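Local coordinates for protein Bse634I restriction endonuclease (Geobacillus stearothermophilus, PDB 1KNV) that probably cuts double-stranded DNA as a metal-dependent type II restriction endonuclease of the PDDEXK nuclease clan, at residues Ile115-Thr120 against Met225-Pro230; Glu122-Leu127 against Lys217-His222. All coordinates share one frame; numbering follows the deposited sequence.

Contact 1. Residues Ile115-Thr120 against Met225-Pro230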
loop_
_atom_site.group_PDB
_atom_site.type_symbol
_atom_site.label_atom_id
_atom_site.label_comp_id
_atom_site.label_asym_id
_atom_site.label_seq_id
_atom_site.Cartn_x
_atom_site.Cartn_y
_atom_site.Cartn_z
ATOM N N ILE B 115 23.659 -14.475 -1.976
ATOM C CA ILE B 115 23.210 -15.799 -2.404
ATOM C C ILE B 115 22.091 -15.644 -3.429
ATOM O O ILE B 115 21.766 -16.573 -4.163
ATOM C CB ILE B 115 22.694 -16.681 -1.225
ATOM C CG1 ILE B 115 21.390 -16.124 -0.652
ATOM C CG2 ILE B 115 23.764 -16.769 -0.138
ATOM C CD1 ILE B 115 20.700 -17.098 0.297
ATOM N N PHE B 116 21.514 -14.451 -3.477
ATOM C CA PHE B 116 20.440 -14.156 -4.410
ATOM C C PHE B 116 20.921 -14.102 -5.851
ATOM O O PHE B 116 22.070 -13.746 -6.115
ATOM C CB PHE B 116 19.810 -12.816 -4.052
ATOM C CG PHE B 116 18.914 -12.869 -2.855
ATOM C CD1 PHE B 116 18.719 -11.732 -2.070
ATOM C CD2 PHE B 116 18.225 -14.038 -2.541
ATOM C CE1 PHE B 116 17.843 -11.752 -0.984
ATOM C CE2 PHE B 116 17.352 -14.079 -1.468
ATOM C CZ PHE B 116 17.157 -12.928 -0.682
ATOM N N ASP B 117 20.037 -14.455 -6.784
ATOM C CA ASP B 117 20.387 -14.400 -8.192
ATOM C C ASP B 117 20.521 -12.943 -8.623
ATOM O O ASP B 117 20.159 -12.011 -7.891
ATOM C CB ASP B 117 19.350 -15.148 -9.054
ATOM C CG ASP B 117 17.911 -14.683 -8.830
ATOM O OD1 ASP B 117 16.992 -15.457 -9.169
ATOM O OD2 ASP B 117 17.671 -13.562 -8.345
ATOM N N ASN B 118 21.054 -12.740 -9.811
ATOM C CA ASN B 118 21.254 -11.398 -10.323
ATOM C C ASN B 118 19.986 -10.534 -10.390
ATOM O O ASN B 118 20.001 -9.364 -10.008
ATOM C CB ASN B 118 21.900 -11.489 -11.705
ATOM C CG ASN B 118 22.108 -10.141 -12.328
ATOM O OD1 ASN B 118 22.845 -9.298 -11.798
ATOM N ND2 ASN B 118 21.449 -9.916 -13.461
ATOM N N GLU B 119 18.894 -11.107 -10.881
ATOM C CA GLU B 119 17.644 -10.370 -11.010
ATOM C C GLU B 119 17.196 -9.759 -9.685
ATOM O O GLU B 119 16.795 -8.596 -9.631
ATOM C CB GLU B 119 16.561 -11.298 -11.565
ATOM C CG GLU B 119 15.161 -10.719 -11.579
ATOM C CD GLU B 119 14.145 -11.678 -12.179
ATOM O OE1 GLU B 119 14.247 -12.903 -11.948
ATOM O OE2 GLU B 119 13.224 -11.205 -12.874
ATOM N N THR B 120 17.268 -10.547 -8.618
ATOM C CA THR B 120 16.879 -10.087 -7.295
ATOM C C THR B 120 17.834 -9.026 -6.736
ATOM O O THR B 120 17.386 -8.014 -6.202
ATOM C CB THR B 120 16.796 -11.271 -6.323
ATOM O OG1 THR B 120 15.780 -12.181 -6.777
ATOM C CG2 THR B 120 16.479 -10.779 -4.912
ATOM N N MET B 225 6.382 -7.162 -3.402
ATOM C CA MET B 225 5.708 -6.137 -4.204
ATOM C C MET B 225 6.382 -5.968 -5.568
ATOM O O MET B 225 5.709 -5.756 -6.580
ATOM C CB MET B 225 5.649 -4.794 -3.455
ATOM C CG MET B 225 4.562 -4.754 -2.371
ATOM S SD MET B 225 4.068 -3.095 -1.813
ATOM C CE MET B 225 3.052 -3.488 -0.379
ATOM N N ARG B 226 7.711 -6.045 -5.595
ATOM C CA ARG B 226 8.447 -5.964 -6.848
ATOM C C ARG B 226 8.102 -7.100 -7.808
ATOM O O ARG B 226 7.869 -6.867 -8.996
ATOM C CB ARG B 226 9.948 -5.961 -6.579
ATOM C CG ARG B 226 10.425 -4.772 -5.750
ATOM C CD ARG B 226 10.240 -3.431 -6.469
ATOM N NE ARG B 226 11.170 -3.234 -7.584
ATOM C CZ ARG B 226 12.453 -2.890 -7.466
ATOM N NH1 ARG B 226 13.005 -2.694 -6.277
ATOM N NH2 ARG B 226 13.190 -2.726 -8.551
ATOM N N TYR B 227 8.072 -8.325 -7.287
ATOM C CA TYR B 227 7.780 -9.510 -8.088
ATOM C C TYR B 227 6.299 -9.848 -8.151
ATOM O O TYR B 227 5.898 -10.763 -8.865
ATOM C CB TYR B 227 8.509 -10.729 -7.522
ATOM C CG TYR B 227 9.991 -10.810 -7.818
ATOM C CD1 TYR B 227 10.935 -10.456 -6.858
ATOM C CD2 TYR B 227 10.449 -11.273 -9.055
ATOM C CE1 TYR B 227 12.292 -10.564 -7.123
ATOM C CE2 TYR B 227 11.805 -11.383 -9.323
ATOM C CZ TYR B 227 12.719 -11.030 -8.356
ATOM O OH TYR B 227 14.061 -11.153 -8.621
ATOM N N TRP B 228 5.495 -9.124 -7.387
ATOM C CA TRP B 228 4.064 -9.358 -7.345
ATOM C C TRP B 228 3.746 -10.822 -7.057
ATOM O O TRP B 228 3.055 -11.489 -7.819
ATOM C CB TRP B 228 3.418 -8.923 -8.654
ATOM C CG TRP B 228 1.968 -8.707 -8.496
ATOM C CD1 TRP B 228 0.963 -9.553 -8.865
ATOM C CD2 TRP B 228 1.346 -7.598 -7.847
ATOM N NE1 TRP B 228 -0.255 -9.038 -8.481
ATOM C CE2 TRP B 228 -0.046 -7.838 -7.853
ATOM C CE3 TRP B 228 1.831 -6.424 -7.257
ATOM C CZ2 TRP B 228 -0.961 -6.944 -7.294
ATOM C CZ3 TRP B 228 0.921 -5.533 -6.700
ATOM C CH2 TRP B 228 -0.460 -5.799 -6.723
ATOM N N ASN B 229 4.264 -11.315 -5.939
ATOM C CA ASN B 229 4.042 -12.692 -5.515
ATOM C C ASN B 229 3.520 -12.594 -4.092
ATOM O O ASN B 229 4.297 -12.510 -3.146
ATOM C CB ASN B 229 5.355 -13.468 -5.519
ATOM C CG ASN B 229 5.151 -14.952 -5.325
ATOM O OD1 ASN B 229 4.053 -15.404 -5.008
ATOM N ND2 ASN B 229 6.211 -15.720 -5.516
ATOM N N PRO B 230 2.193 -12.597 -3.920
ATOM C CA PRO B 230 1.648 -12.494 -2.567
ATOM C C PRO B 230 1.847 -13.734 -1.706
ATOM O O PRO B 230 1.821 -13.662 -0.480
ATOM C CB PRO B 230 0.170 -12.202 -2.820
ATOM C CG PRO B 230 -0.103 -12.954 -4.085
ATOM C CD PRO B 230 1.114 -12.654 -4.927
#
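Y227 reaches T120 and E119 because its CG lies anti to its own carbonyl carbon (chi1 -76°), and the ring then projects straight at the first turn of helix 118-131. In T120, OG1 sits beside the backbone N (chi1 -62°), facing the incoming phenol. The site is a helix N-cap: D117 precedes helix 118-131, and its carboxylate holds the start of the first turn. Y227 comes from the last turn of helix 203-227, so the contact ties the end of one helix to the beginning of another.

One hydrogen bond joins the two segments. Y227 OH donates to T120 OG1 at 2.7 Å, with the two side chains crossing at about a right angle. T120 OG1 in turn donates a hydrogen bond to D117 OD2, 2.8 Å away. The three oxygens form a short hydrogen-bonded chain running from Y227 through T120 to D117. D117 OD2 also takes the capping bond from T120 N at 3.1 Å, so two donors of a single residue grip this one oxygen of the carboxylate.

E119 packs beside this chain. Its side chain is extended, and CG comes within 3.2 Å of Y227 OH. Its carboxylate lies at the edge of the tyrosine ring, with the two planes 79° apart. K123, one turn further along, makes a cation-pi contact with the same ring, and W188 stacks on it. At the ring edge, E119 CD stands 3.7 Å from Y227 CE2, and E119 OE1 lies in the ring plane.

Contact 2. Residues Glu122-Leu127 against Lys217-His222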
loop_
_atom_site.group_PDB
_atom_site.type_symbol
_atom_site.label_atom_id
_atom_site.label_comp_id
_atom_site.label_asym_id
_atom_site.label_seq_id
_atom_site.Cartn_x
_atom_site.Cartn_y
_atom_site.Cartn_z
ATOM N N GLU B 122 19.717 -6.910 -8.349
ATOM C CA GLU B 122 19.556 -5.660 -9.082
ATOM C C GLU B 122 18.368 -4.866 -8.506
ATOM O O GLU B 122 18.427 -3.640 -8.389
ATOM C CB GLU B 122 19.329 -5.955 -10.570
ATOM C CG GLU B 122 20.553 -5.752 -11.449
ATOM C CD GLU B 122 20.478 -6.529 -12.764
ATOM O OE1 GLU B 122 19.372 -6.640 -13.351
ATOM O OE2 GLU B 122 21.541 -7.018 -13.217
ATOM N N LYS B 123 17.291 -5.560 -8.144
ATOM C CA LYS B 123 16.131 -4.874 -7.583
ATOM C C LYS B 123 16.485 -4.236 -6.244
ATOM O O LYS B 123 16.044 -3.134 -5.935
ATOM C CB LYS B 123 14.954 -5.838 -7.408
ATOM C CG LYS B 123 14.446 -6.463 -8.709
ATOM C CD LYS B 123 13.063 -7.046 -8.519
ATOM C CE LYS B 123 12.660 -7.896 -9.697
ATOM N NZ LYS B 123 12.836 -7.150 -10.953
ATOM N N LEU B 124 17.288 -4.929 -5.451
ATOM C CA LEU B 124 17.686 -4.406 -4.162
ATOM C C LEU B 124 18.681 -3.266 -4.355
ATOM O O LEU B 124 18.678 -2.299 -3.596
ATOM C CB LEU B 124 18.304 -5.515 -3.308
ATOM C CG LEU B 124 17.373 -6.680 -2.952
ATOM C CD1 LEU B 124 18.118 -7.701 -2.112
ATOM C CD2 LEU B 124 16.158 -6.156 -2.198
ATOM N N HIS B 125 19.539 -3.382 -5.366
ATOM C CA HIS B 125 20.520 -2.334 -5.635
ATOM C C HIS B 125 19.809 -1.098 -6.130
ATOM O O HIS B 125 20.203 0.024 -5.831
ATOM C CB HIS B 125 21.539 -2.804 -6.667
ATOM C CG HIS B 125 22.518 -3.791 -6.118
ATOM N ND1 HIS B 125 23.001 -4.853 -6.853
ATOM C CD2 HIS B 125 23.098 -3.879 -4.899
ATOM C CE1 HIS B 125 23.835 -5.558 -6.105
ATOM N NE2 HIS B 125 23.911 -4.987 -4.914
ATOM N N GLN B 126 18.746 -1.304 -6.886
ATOM C CA GLN B 126 17.982 -0.184 -7.384
ATOM C C GLN B 126 17.299 0.505 -6.180
ATOM O O GLN B 126 17.222 1.740 -6.120
ATOM C CB GLN B 126 16.976 -0.703 -8.404
ATOM C CG GLN B 126 16.124 0.338 -9.052
ATOM C CD GLN B 126 14.986 0.757 -8.159
ATOM O OE1 GLN B 126 14.490 -0.042 -7.361
ATOM N NE2 GLN B 126 14.545 2.006 -8.299
ATOM N N LEU B 127 16.826 -0.288 -5.215
ATOM C CA LEU B 127 16.181 0.254 -4.013
ATOM C C LEU B 127 17.189 1.097 -3.227
ATOM O O LEU B 127 16.892 2.218 -2.824
ATOM C CB LEU B 127 15.640 -0.883 -3.131
ATOM C CG LEU B 127 15.122 -0.565 -1.718
ATOM C CD1 LEU B 127 14.049 0.506 -1.763
ATOM C CD2 LEU B 127 14.566 -1.830 -1.089
ATOM N N LYS B 217 12.395 -9.107 7.283
ATOM C CA LYS B 217 11.028 -9.307 6.823
ATOM C C LYS B 217 10.530 -8.161 5.938
ATOM O O LYS B 217 9.820 -8.393 4.960
ATOM C CB LYS B 217 10.075 -9.492 8.005
ATOM C CG LYS B 217 10.136 -10.863 8.634
ATOM C CD LYS B 217 8.969 -11.037 9.592
ATOM C CE LYS B 217 8.846 -12.470 10.016
ATOM N NZ LYS B 217 7.546 -12.708 10.685
ATOM N N SER B 218 10.879 -6.928 6.277
ATOM C CA SER B 218 10.432 -5.817 5.457
ATOM C C SER B 218 11.128 -5.878 4.093
ATOM O O SER B 218 10.533 -5.542 3.062
ATOM C CB SER B 218 10.714 -4.488 6.158
ATOM O OG SER B 218 12.099 -4.286 6.374
ATOM N N LEU B 219 12.381 -6.330 4.088
ATOM C CA LEU B 219 13.139 -6.448 2.847
ATOM C C LEU B 219 12.420 -7.435 1.930
ATOM O O LEU B 219 12.271 -7.194 0.726
ATOM C CB LEU B 219 14.556 -6.955 3.125
ATOM C CG LEU B 219 15.521 -7.039 1.935
ATOM C CD1 LEU B 219 15.934 -5.636 1.515
ATOM C CD2 LEU B 219 16.760 -7.845 2.317
ATOM N N PHE B 220 11.975 -8.544 2.515
ATOM C CA PHE B 220 11.272 -9.587 1.776
ATOM C C PHE B 220 9.914 -9.072 1.304
ATOM O O PHE B 220 9.472 -9.380 0.200
ATOM C CB PHE B 220 11.076 -10.820 2.669
ATOM C CG PHE B 220 10.700 -12.073 1.915
ATOM C CD1 PHE B 220 11.669 -12.827 1.257
ATOM C CD2 PHE B 220 9.375 -12.514 1.883
ATOM C CE1 PHE B 220 11.323 -14.004 0.583
ATOM C CE2 PHE B 220 9.025 -13.684 1.211
ATOM C CZ PHE B 220 9.998 -14.432 0.562
ATOM N N ALA B 221 9.263 -8.274 2.143
ATOM C CA ALA B 221 7.953 -7.720 1.817
ATOM C C ALA B 221 8.124 -6.789 0.604
ATOM O O ALA B 221 7.244 -6.696 -0.255
ATOM C CB ALA B 221 7.410 -6.945 3.002
ATOM N N HIS B 222 9.255 -6.088 0.550
ATOM C CA HIS B 222 9.537 -5.202 -0.569
ATOM C C HIS B 222 9.678 -6.064 -1.823
ATOM O O HIS B 222 9.134 -5.739 -2.871
ATOM C CB HIS B 222 10.832 -4.413 -0.333
ATOM C CG HIS B 222 11.255 -3.585 -1.508
ATOM N ND1 HIS B 222 12.060 -4.071 -2.515
ATOM C CD2 HIS B 222 10.939 -2.311 -1.863
ATOM C CE1 HIS B 222 12.225 -3.137 -3.442
ATOM N NE2 HIS B 222 11.550 -2.062 -3.063
#
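L127 and H222 make the CH-pi part of this contact between helices 118-131 and 203-227. The side chains come from opposite directions. The methyl L127 CD2 stands over one face of the imidazole, 3.5 Å from the ring centroid and only 5° off the ring normal. It is therefore centred and nearly equidistant from all five ring atoms. The second methyl, L127 CD1, reaches the rim of the ring, 3.8 Å from H222 NE2. In H222, CG is anti to the backbone N (chi1 174°), which sends the ring across to the other helix.

Apolar packing comes from L124 and L219. Their side chains cross at about a right angle and meet through one methyl each, L124 CD2 and L219 CD1, 3.8 Å apart. L223 also packs on L124.

Polar groups play little part. H222 ND1 is buried here without a partner in the model. An alanine in place of H222 would probably open a gap under L127 CD2 and deprive W228 of the second subunit of its edge-to-face ring partner.

That subunit also packs W228 on L127, and its W228 O accepts a hydrogen bond from Q126 NE2. This is helix-helix packing through leucine methyls and an aromatic face, continued into a subunit interface of the tetramer.

From the N terminus, the chain enters contact 1 at I115-T120 and contact 2 at E122-L127, both on or leading into helix 118-131. It then runs through strands 147-151 and 191-198 of the mixed sheet before entering helix 203-227. There K217-H222 closes contact 2 first, and M225-P230 closes contact 1 later. The loop of contact 2 therefore lies within that of contact 1. Both tie the same two helices together, with centres about 8 Å apart. R226 NH1 probably hydrogen-bonds to K123 O, at 3.1 Å, and so bridges the two contacts. Both also border the second subunit.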